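PDB 6ZM8: muramidase from Sodiomyces alcalophilus, which probably cleaves the beta-1,4 glycosidic links of bacterial peptidoglycan between N-acetylmuramic acid and N-acetylglucosamine, as a fungal lysozyme of glycoside hydrolase family 25. Local coordinates for residues Asp24-Ile29 / Asp190-Asn195; Ser164-Leu169 / Thr177-Asn182; Pro3-Ser8 / Asn52-Gly57. One frame throughout, in Å; residues are numbered along the deposited sequence.

Interaction 1 of 3, residues Asp24-Ile29 / Asp190-Asn195; sequences DRFVYI and DSNWFN
Phe-26 carries this contact from the 24-29 side, pressing the far end of its ring against Asn-192, Trp-193 and Phe-194. Just ahead of it, Arg-25 NH1 is held by two backbone carbonyls, Asp-24 O and Tyr-20 O. The CB of Phe-26 points toward strand 190-194, and with CG set between the backbone N and the carbonyl carbon (chi1 67°) the ring continues in that direction, its CE2-CZ side leading. Phe-26 CZ is 3.7 Å from Asn-192 CB, and Trp-193 C is 4.0 Å from that same CZ; both partners lie at the ring edge, near its plane. Phe-26 CE2 comes within 3.6 Å of Phe-194 CB, an oblique approach. The Phe-194 ring itself leads away, while the amide of Asn-192 is engaged by Asp-6 and Trp-158. With the ring cut back to an alanine here, a gap is likely to open beside the CB atoms of Asn-192 and Phe-194. Further on, Tyr-28 OH bonds to Pro-91 O. The two strand segments, 8.7 Å apart at closest with their directions at 128°, flank strand 2-7, which runs parallel to one and antiparallel to the other. Phe-26 thus reaches past strand 2-7 to strand 190-194 inside the barrel, consistent with the modified (beta/alpha)5(beta)3 TIM barrel of family GH25.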
loop_
_atom_site.group_PDB
_atom_site.type_symbol
_atom_site.label_atom_id
_atom_site.label_comp_id
_atom_site.label_asym_id
_atom_site.label_seq_id
_atom_site.Cartn_x
_atom_site.Cartn_y
_atom_site.Cartn_z
ATOM N N ASP A 24 8.590 12.482 10.093
ATOM C CA ASP A 24 7.940 11.315 9.517
ATOM C C ASP A 24 8.030 10.135 10.501
ATOM O O ASP A 24 9.029 9.957 11.177
ATOM C CB ASP A 24 8.606 10.966 8.189
ATOM C CG ASP A 24 8.397 12.124 7.208
ATOM O OD1 ASP A 24 7.230 12.373 6.871
ATOM O OD2 ASP A 24 9.415 12.742 6.810
ATOM N N ARG A 25 6.956 9.320 10.512
ATOM C CA ARG A 25 6.880 8.228 11.472
ATOM C C ARG A 25 6.585 6.868 10.843
ATOM O O ARG A 25 6.757 5.845 11.512
ATOM C CB ARG A 25 5.863 8.533 12.578
ATOM C CG ARG A 25 6.267 9.736 13.440
ATOM C CD ARG A 25 7.432 9.402 14.368
ATOM N NE ARG A 25 7.859 10.545 15.183
ATOM C CZ ARG A 25 8.816 11.397 14.863
ATOM N NH1 ARG A 25 9.421 11.346 13.686
ATOM N NH2 ARG A 25 9.160 12.323 15.747
ATOM N N PHE A 26 6.129 6.857 9.592
ATOM C CA PHE A 26 5.890 5.586 8.910
ATOM C C PHE A 26 6.360 5.717 7.463
ATOM O O PHE A 26 6.433 6.806 6.903
ATOM C CB PHE A 26 4.413 5.156 8.989
ATOM C CG PHE A 26 3.475 6.058 8.223
ATOM C CD1 PHE A 26 3.194 5.813 6.879
ATOM C CD2 PHE A 26 2.922 7.195 8.833
ATOM C CE1 PHE A 26 2.383 6.684 6.160
ATOM C CE2 PHE A 26 2.121 8.058 8.112
ATOM C CZ PHE A 26 1.844 7.809 6.790
ATOM N N VAL A 27 6.623 4.543 6.886
ATOM C CA VAL A 27 7.047 4.473 5.484
ATOM C C VAL A 27 6.509 3.165 4.894
ATOM O O VAL A 27 6.579 2.123 5.524
ATOM C CB VAL A 27 8.571 4.614 5.358
ATOM C CG1 VAL A 27 9.320 3.489 6.068
ATOM C CG2 VAL A 27 9.008 4.725 3.888
ATOM N N TYR A 28 6.030 3.265 3.652
ATOM C CA TYR A 28 5.731 2.102 2.812
ATOM C C TYR A 28 6.800 1.982 1.734
ATOM O O TYR A 28 7.233 2.973 1.152
ATOM C CB TYR A 28 4.332 2.193 2.170
ATOM C CG TYR A 28 3.241 1.511 2.954
ATOM C CD1 TYR A 28 3.180 0.129 3.000
ATOM C CD2 TYR A 28 2.266 2.233 3.632
ATOM C CE1 TYR A 28 2.173 -0.540 3.700
ATOM C CE2 TYR A 28 1.242 1.579 4.333
ATOM C CZ TYR A 28 1.207 0.191 4.365
ATOM O OH TYR A 28 0.197 -0.395 5.086
ATOM N N ILE A 29 7.182 0.732 1.457
ATOM C CA ILE A 29 8.350 0.435 0.624
ATOM C C ILE A 29 7.945 -0.607 -0.408
ATOM O O ILE A 29 7.414 -1.664 -0.062
ATOM C CB ILE A 29 9.501 -0.095 1.496
ATOM C CG1 ILE A 29 9.883 0.940 2.560
ATOM C CG2 ILE A 29 10.704 -0.459 0.634
ATOM C CD1 ILE A 29 10.792 0.391 3.652
ATOM N N ASP A 190 6.998 9.653 -2.301
ATOM C CA ASP A 190 5.696 10.273 -2.144
ATOM C C ASP A 190 5.410 10.570 -0.675
ATOM O O ASP A 190 5.934 9.899 0.203
ATOM C CB ASP A 190 4.578 9.372 -2.692
ATOM C CG ASP A 190 4.931 8.870 -4.080
ATOM O OD1 ASP A 190 5.132 9.655 -4.974
ATOM O OD2 ASP A 190 5.030 7.591 -4.248
ATOM N N SER A 191 4.565 11.574 -0.427
ATOM C CA SER A 191 4.214 11.952 0.931
ATOM C C SER A 191 2.810 11.465 1.279
ATOM O O SER A 191 1.899 11.567 0.456
ATOM C CB SER A 191 4.246 13.470 1.111
ATOM O OG SER A 191 5.525 13.992 0.744
ATOM N N ASN A 192 2.663 10.991 2.519
ATOM C CA ASN A 192 1.404 10.465 3.018
ATOM C C ASN A 192 1.040 11.106 4.360
ATOM O O ASN A 192 1.893 11.443 5.178
ATOM C CB ASN A 192 1.499 8.950 3.269
ATOM C CG ASN A 192 1.798 8.220 1.977
ATOM O OD1 ASN A 192 1.014 8.272 1.037
ATOM N ND2 ASN A 192 2.951 7.539 1.928
ATOM N N TRP A 193 -0.274 11.155 4.600
ATOM C CA TRP A 193 -0.837 11.366 5.932
ATOM C C TRP A 193 -1.477 10.079 6.404
ATOM O O TRP A 193 -2.187 9.415 5.641
ATOM C CB TRP A 193 -1.919 12.444 5.931
ATOM C CG TRP A 193 -1.449 13.815 5.555
ATOM C CD1 TRP A 193 -1.902 14.574 4.526
ATOM C CD2 TRP A 193 -0.420 14.612 6.190
ATOM N NE1 TRP A 193 -1.267 15.786 4.477
ATOM C CE2 TRP A 193 -0.310 15.829 5.451
ATOM C CE3 TRP A 193 0.425 14.419 7.285
ATOM C CZ2 TRP A 193 0.621 16.826 5.784
ATOM C CZ3 TRP A 193 1.343 15.402 7.607
ATOM C CH2 TRP A 193 1.430 16.585 6.874
ATOM N N PHE A 194 -1.291 9.774 7.685
ATOM C CA PHE A 194 -2.089 8.772 8.386
ATOM C C PHE A 194 -3.178 9.503 9.165
ATOM O O PHE A 194 -2.905 10.448 9.912
ATOM C CB PHE A 194 -1.205 7.965 9.361
ATOM C CG PHE A 194 -2.024 7.086 10.282
ATOM C CD1 PHE A 194 -2.633 5.933 9.824
ATOM C CD2 PHE A 194 -2.187 7.437 11.629
ATOM C CE1 PHE A 194 -3.378 5.138 10.688
ATOM C CE2 PHE A 194 -2.925 6.639 12.488
ATOM C CZ PHE A 194 -3.517 5.500 12.024
ATOM N N ASN A 195 -4.425 9.023 8.996
ATOM C CA ASN A 195 -5.610 9.649 9.587
ATOM C C ASN A 195 -5.860 9.135 11.002
ATOM O O ASN A 195 -6.830 8.444 11.239
ATOM C CB ASN A 195 -6.810 9.349 8.696
ATOM C CG ASN A 195 -8.061 10.065 9.077
ATOM O OD1 ASN A 195 -8.016 11.002 9.887
ATOM N ND2 ASN A 195 -9.159 9.645 8.504
#

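Interaction 2 of 3, residues Ser164-Leu169 / Thr177-Asn182; sequences SSVGTL and TFWQYN
Val-166 lies over one face of the Trp-179 indole, and the backbone of Ser-164 and Ser-165 meets the six-membered ring at its edge and obliquely. From Trp-179 CB, CG is directed anti to the backbone N (chi1 171°), which carries the ring toward 164-169. Trp-179 CG meets Val-166 CG2 at 3.7 Å. This methyl stands above the five-membered ring, 3.7 Å from its centroid and 9° off the normal, a well-centred CH-pi contact. CD1 lies under the same methyl, while Trp-179 CD2 sits 3.8 Å from Val-166 CB. NE1 passes Val-166 CA, but its hydrogen bond goes to Arg-161 O. The 164-169 segment belongs to the link between the parallel strands 157-160 and 178-182, a crossover without a helix, consistent with the helix-poor end of the GH25 (beta/alpha)5(beta)3 barrel. Along the six-membered ring, Trp-179 CE2 is 3.6 Å from Val-166 CA, and Trp-179 CZ2 is 3.4 Å from Ser-165 C, which approaches obliquely. Val-166 N, over the face, is 3.5 Å from Trp-179 CZ2. At the tip, Trp-179 CH2 lies 4.0 Å from Ser-164 O, which sits at the ring edge. Tyr-181 CB lies 3.4 Å above the opposite face of the Trp-179 ring, offset toward its rim.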
loop_
_atom_site.group_PDB
_atom_site.type_symbol
_atom_site.label_atom_id
_atom_site.label_comp_id
_atom_site.label_asym_id
_atom_site.label_seq_id
_atom_site.Cartn_x
_atom_site.Cartn_y
_atom_site.Cartn_z
ATOM N N SER A 164 -5.288 19.831 -2.637
ATOM C CA SER A 164 -5.349 20.487 -1.325
ATOM C C SER A 164 -6.277 19.758 -0.370
ATOM O O SER A 164 -6.166 20.002 0.849
ATOM C CB SER A 164 -5.802 21.946 -1.495
ATOM O OG SER A 164 -7.076 21.990 -2.116
ATOM N N SER A 165 -7.148 18.891 -0.877
ATOM C CA SER A 165 -8.002 18.072 -0.010
ATOM C C SER A 165 -8.081 16.680 -0.631
ATOM O O SER A 165 -7.795 16.478 -1.830
ATOM C CB SER A 165 -9.368 18.658 0.219
ATOM O OG SER A 165 -10.016 18.645 -1.025
ATOM N N VAL A 166 -8.516 15.740 0.186
ATOM C CA VAL A 166 -8.460 14.303 -0.208
ATOM C C VAL A 166 -9.449 13.982 -1.309
ATOM O O VAL A 166 -9.212 13.067 -2.078
ATOM C CB VAL A 166 -8.602 13.391 1.008
ATOM C CG1 VAL A 166 -9.979 13.463 1.658
ATOM C CG2 VAL A 166 -8.266 11.970 0.656
ATOM N N GLY A 167 -10.556 14.710 -1.358
ATOM C CA GLY A 167 -11.559 14.463 -2.357
ATOM C C GLY A 167 -12.453 13.289 -2.008
ATOM O O GLY A 167 -12.409 12.649 -0.931
ATOM N N THR A 168 -13.251 12.930 -2.980
ATOM C CA THR A 168 -14.258 11.880 -2.794
ATOM C C THR A 168 -13.550 10.531 -2.675
ATOM O O THR A 168 -12.621 10.241 -3.444
ATOM C CB THR A 168 -15.265 11.898 -3.929
ATOM O OG1 THR A 168 -15.909 13.172 -3.837
ATOM C CG2 THR A 168 -16.278 10.780 -3.822
ATOM N N LEU A 169 -14.001 9.691 -1.740
ATOM C CA LEU A 169 -13.424 8.368 -1.538
ATOM C C LEU A 169 -14.190 7.348 -2.365
ATOM O O LEU A 169 -15.350 7.569 -2.734
ATOM C CB LEU A 169 -13.483 7.988 -0.058
ATOM C CG LEU A 169 -12.824 8.999 0.893
ATOM C CD1 LEU A 169 -12.883 8.466 2.307
ATOM C CD2 LEU A 169 -11.375 9.287 0.511
ATOM N N THR A 177 -7.476 5.795 5.563
ATOM C CA THR A 177 -6.473 5.486 6.571
ATOM C C THR A 177 -5.164 6.193 6.252
ATOM O O THR A 177 -4.545 6.813 7.130
ATOM C CB THR A 177 -6.338 3.964 6.724
ATOM O OG1 THR A 177 -7.575 3.450 7.235
ATOM C CG2 THR A 177 -5.232 3.593 7.695
ATOM N N PHE A 178 -4.726 6.099 4.984
ATOM C CA PHE A 178 -3.597 6.889 4.503
ATOM C C PHE A 178 -4.075 7.700 3.285
ATOM O O PHE A 178 -4.901 7.226 2.509
ATOM C CB PHE A 178 -2.429 5.987 4.069
ATOM C CG PHE A 178 -1.871 5.129 5.185
ATOM C CD1 PHE A 178 -1.001 5.669 6.122
ATOM C CD2 PHE A 178 -2.210 3.781 5.271
ATOM C CE1 PHE A 178 -0.449 4.863 7.112
ATOM C CE2 PHE A 178 -1.674 2.986 6.266
ATOM C CZ PHE A 178 -0.781 3.528 7.184
ATOM N N TRP A 179 -3.461 8.868 3.109
ATOM C CA TRP A 179 -3.709 9.731 1.947
ATOM C C TRP A 179 -2.352 10.126 1.379
ATOM O O TRP A 179 -1.548 10.784 2.059
ATOM C CB TRP A 179 -4.503 10.979 2.359
ATOM C CG TRP A 179 -4.624 12.029 1.290
ATOM C CD1 TRP A 179 -4.516 11.922 -0.066
ATOM C CD2 TRP A 179 -4.849 13.430 1.569
ATOM N NE1 TRP A 179 -4.681 13.140 -0.657
ATOM C CE2 TRP A 179 -4.857 14.093 0.316
ATOM C CE3 TRP A 179 -5.031 14.184 2.731
ATOM C CZ2 TRP A 179 -4.979 15.478 0.200
ATOM C CZ3 TRP A 179 -5.160 15.539 2.629
ATOM C CH2 TRP A 179 -5.124 16.176 1.373
ATOM N N GLN A 180 -2.086 9.684 0.145
ATOM C CA GLN A 180 -0.888 10.082 -0.595
ATOM C C GLN A 180 -1.228 11.409 -1.301
ATOM O O GLN A 180 -2.035 11.436 -2.223
ATOM C CB GLN A 180 -0.504 9.026 -1.618
ATOM C CG GLN A 180 0.930 9.214 -2.115
ATOM C CD GLN A 180 1.196 8.209 -3.217
ATOM O OE1 GLN A 180 0.608 8.328 -4.313
ATOM N NE2 GLN A 180 1.985 7.195 -2.941
ATOM N N TYR A 181 -0.603 12.485 -0.813
ATOM C CA TYR A 181 -1.016 13.837 -1.182
ATOM C C TYR A 181 0.013 14.575 -2.048
ATOM O O TYR A 181 -0.319 15.630 -2.571
ATOM C CB TYR A 181 -1.427 14.659 0.048
ATOM C CG TYR A 181 -0.298 14.957 1.000
ATOM C CD1 TYR A 181 0.110 14.029 1.965
ATOM C CD2 TYR A 181 0.363 16.174 0.959
ATOM C CE1 TYR A 181 1.161 14.309 2.837
ATOM C CE2 TYR A 181 1.398 16.466 1.822
ATOM C CZ TYR A 181 1.819 15.520 2.750
ATOM O OH TYR A 181 2.879 15.837 3.552
ATOM N N ASN A 182 1.214 14.015 -2.231
ATOM C CA ASN A 182 2.120 14.532 -3.246
ATOM C C ASN A 182 3.113 13.427 -3.606
ATOM O O ASN A 182 3.208 12.414 -2.927
ATOM C CB ASN A 182 2.811 15.854 -2.818
ATOM C CG ASN A 182 3.787 15.691 -1.681
ATOM O OD1 ASN A 182 4.663 14.814 -1.704
ATOM N ND2 ASN A 182 3.673 16.553 -0.684
#

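Interaction 3 of 3, residues Pro3-Ser8 / Asn52-Gly57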
loop_
_atom_site.group_PDB
_atom_site.type_symbol
_atom_site.label_atom_id
_atom_site.label_comp_id
_atom_site.label_asym_id
_atom_site.label_seq_id
_atom_site.Cartn_x
_atom_site.Cartn_y
_atom_site.Cartn_z
ATOM N N PRO A 3 2.577 12.301 9.798
ATOM C CA PRO A 3 3.244 12.269 8.499
ATOM C C PRO A 3 4.000 10.967 8.260
ATOM O O PRO A 3 4.620 10.412 9.172
ATOM C CB PRO A 3 4.251 13.448 8.563
ATOM C CG PRO A 3 4.261 13.890 9.967
ATOM C CD PRO A 3 3.323 13.130 10.760
ATOM N N GLY A 4 4.028 10.572 6.994
ATOM C CA GLY A 4 4.905 9.515 6.551
ATOM C C GLY A 4 5.092 9.625 5.042
ATOM O O GLY A 4 4.795 10.642 4.429
ATOM N N PHE A 5 5.626 8.547 4.444
ATOM C CA PHE A 5 6.056 8.644 3.055
ATOM C C PHE A 5 6.136 7.233 2.458
ATOM O O PHE A 5 5.891 6.237 3.133
ATOM C CB PHE A 5 7.364 9.462 2.917
ATOM C CG PHE A 5 8.636 8.851 3.450
ATOM C CD1 PHE A 5 8.873 8.694 4.817
ATOM C CD2 PHE A 5 9.646 8.487 2.575
ATOM C CE1 PHE A 5 10.079 8.207 5.286
ATOM C CE2 PHE A 5 10.869 8.011 3.033
ATOM C CZ PHE A 5 11.087 7.890 4.396
ATOM N N ASP A 6 6.463 7.175 1.168
ATOM C CA ASP A 6 6.679 5.884 0.526
ATOM C C ASP A 6 7.736 6.039 -0.560
ATOM O O ASP A 6 7.943 7.114 -1.123
ATOM C CB ASP A 6 5.376 5.253 -0.026
ATOM C CG ASP A 6 4.701 6.110 -1.073
ATOM O OD1 ASP A 6 5.162 6.052 -2.248
ATOM O OD2 ASP A 6 3.745 6.844 -0.724
ATOM N N ILE A 7 8.414 4.924 -0.785
ATOM C CA ILE A 7 9.578 4.837 -1.676
ATOM C C ILE A 7 9.570 3.488 -2.393
ATOM O O ILE A 7 8.942 2.508 -1.976
ATOM C CB ILE A 7 10.895 5.029 -0.896
ATOM C CG1 ILE A 7 11.052 3.955 0.200
ATOM C CG2 ILE A 7 11.004 6.447 -0.343
ATOM C CD1 ILE A 7 12.245 4.179 1.111
ATOM N N SER A 8 10.345 3.472 -3.473
ATOM C CA SER A 8 10.577 2.273 -4.277
ATOM C C SER A 8 12.016 2.297 -4.755
ATOM O O SER A 8 12.820 3.158 -4.359
ATOM C CB SER A 8 9.628 2.215 -5.459
ATOM O OG SER A 8 9.984 3.202 -6.411
ATOM N N ASN A 52 15.994 3.031 12.248
ATOM C CA ASN A 52 15.823 4.464 12.537
ATOM C C ASN A 52 14.441 4.779 13.086
ATOM O O ASN A 52 13.987 5.919 13.051
ATOM C CB ASN A 52 16.173 5.290 11.314
ATOM C CG ASN A 52 17.648 5.263 11.039
ATOM O OD1 ASN A 52 18.408 5.950 11.716
ATOM N ND2 ASN A 52 18.094 4.408 10.133
ATOM N N GLY A 53 13.811 3.788 13.706
ATOM C CA GLY A 53 12.624 4.036 14.519
ATOM C C GLY A 53 11.331 4.142 13.740
ATOM O O GLY A 53 10.330 4.562 14.329
ATOM N N PHE A 54 11.314 3.770 12.479
ATOM C CA PHE A 54 10.077 3.812 11.703
ATOM C C PHE A 54 9.173 2.613 11.966
ATOM O O PHE A 54 9.597 1.487 12.155
ATOM C CB PHE A 54 10.389 3.861 10.204
ATOM C CG PHE A 54 10.659 5.259 9.753
ATOM C CD1 PHE A 54 11.893 5.862 9.946
ATOM C CD2 PHE A 54 9.634 6.042 9.233
ATOM C CE1 PHE A 54 12.079 7.216 9.669
ATOM C CE2 PHE A 54 9.820 7.386 8.963
ATOM C CZ PHE A 54 11.044 7.971 9.196
ATOM N N ILE A 55 7.879 2.921 11.852
ATOM C CA ILE A 55 6.837 1.946 11.553
ATOM C C ILE A 55 6.865 1.785 10.013
ATOM O O ILE A 55 6.958 2.790 9.299
ATOM C CB ILE A 55 5.490 2.442 12.096
ATOM C CG1 ILE A 55 5.542 2.479 13.632
ATOM C CG2 ILE A 55 4.350 1.602 11.590
ATOM C CD1 ILE A 55 4.373 3.137 14.314
ATOM N N ARG A 56 6.874 0.561 9.517
ATOM C CA ARG A 56 7.090 0.365 8.080
ATOM C C ARG A 56 6.248 -0.774 7.571
ATOM O O ARG A 56 5.941 -1.727 8.297
ATOM C CB ARG A 56 8.572 0.184 7.716
ATOM C CG ARG A 56 9.227 -1.093 8.220
ATOM C CD ARG A 56 9.700 -1.019 9.675
ATOM N NE ARG A 56 10.437 -2.205 10.075
ATOM C CZ ARG A 56 9.892 -3.367 10.437
ATOM N NH1 ARG A 56 8.576 -3.480 10.570
ATOM N NH2 ARG A 56 10.663 -4.401 10.678
ATOM N N GLY A 57 5.923 -0.693 6.289
ATOM C CA GLY A 57 5.271 -1.771 5.586
ATOM C C GLY A 57 5.789 -1.859 4.162
ATOM O O GLY A 57 6.530 -0.990 3.693
#
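On the outer side of the GH25 barrel, in the layer between strands and helices, Phe-5 of strand 2-7 meets Phe-54, the residue just before strand 55-61. The pair is an offset edge-to-face (T-shaped) stack, as the numbers establish: the ring centroids are 5.9 Å apart and the planes stand at 81°. Phe-5 supplies the edge and Phe-54 the face. The touching atom of Phe-5 is CE1, which lies 3.8 Å from Phe-54 CE2. The same Phe-5 CE1 is 4.0 Å from Phe-54 CZ, so the contact falls toward the far rim of the second ring, and the stack is accordingly not a centred one. Seen from the other partner, Phe-54 CE2 lies near the plane of the Phe-5 ring. The torsions account for the meeting: chi1 of 70° swings the end of Phe-5 closer to 52-57 than its CB direction alone would, while in Phe-54 CG lies beside the backbone N and opposite the carbonyl carbon (chi1 -84°). The segments bury 69 Å² between them, and both residues are buried within the chain. Strand 26-33 lies between the two strands and forms backbone hydrogen bonds with each, its Val-27 side chain touching Phe-5. Tyr-185 stacks on the Phe-5 ring, and Phe-54 rests on Ala-19 of helix 16-22 and Ala-49 of helix 42-51, the helices of the two successive beta-alpha-beta units.

How the interactions relate
All three contacts reach one curled sheet, the barrel of this muramidase. Interactions 1 and 3 have centres about 6 Å apart and alternate along the chain: interaction 1 joins strands 26-33 and 190-194, which flank 2-7, inside the barrel; interaction 3 joins 2-7 and the residue before 55-61, strands that flank 26-33, against the helices. Interaction 2, where loop 164-169 packs on the sheet, lies about 12 Å from interaction 1, is nested within its loop, and follows interaction 3 in sequence, about 18 Å from it. Strand 190-194 pairs antiparallel with 178-182 and 2-7, closing the barrel. Asp-6 OD2 ties the ends together by probable hydrogen bonds, 2.9 Å each, to Asn-192 ND2 and Gln-180 NE2.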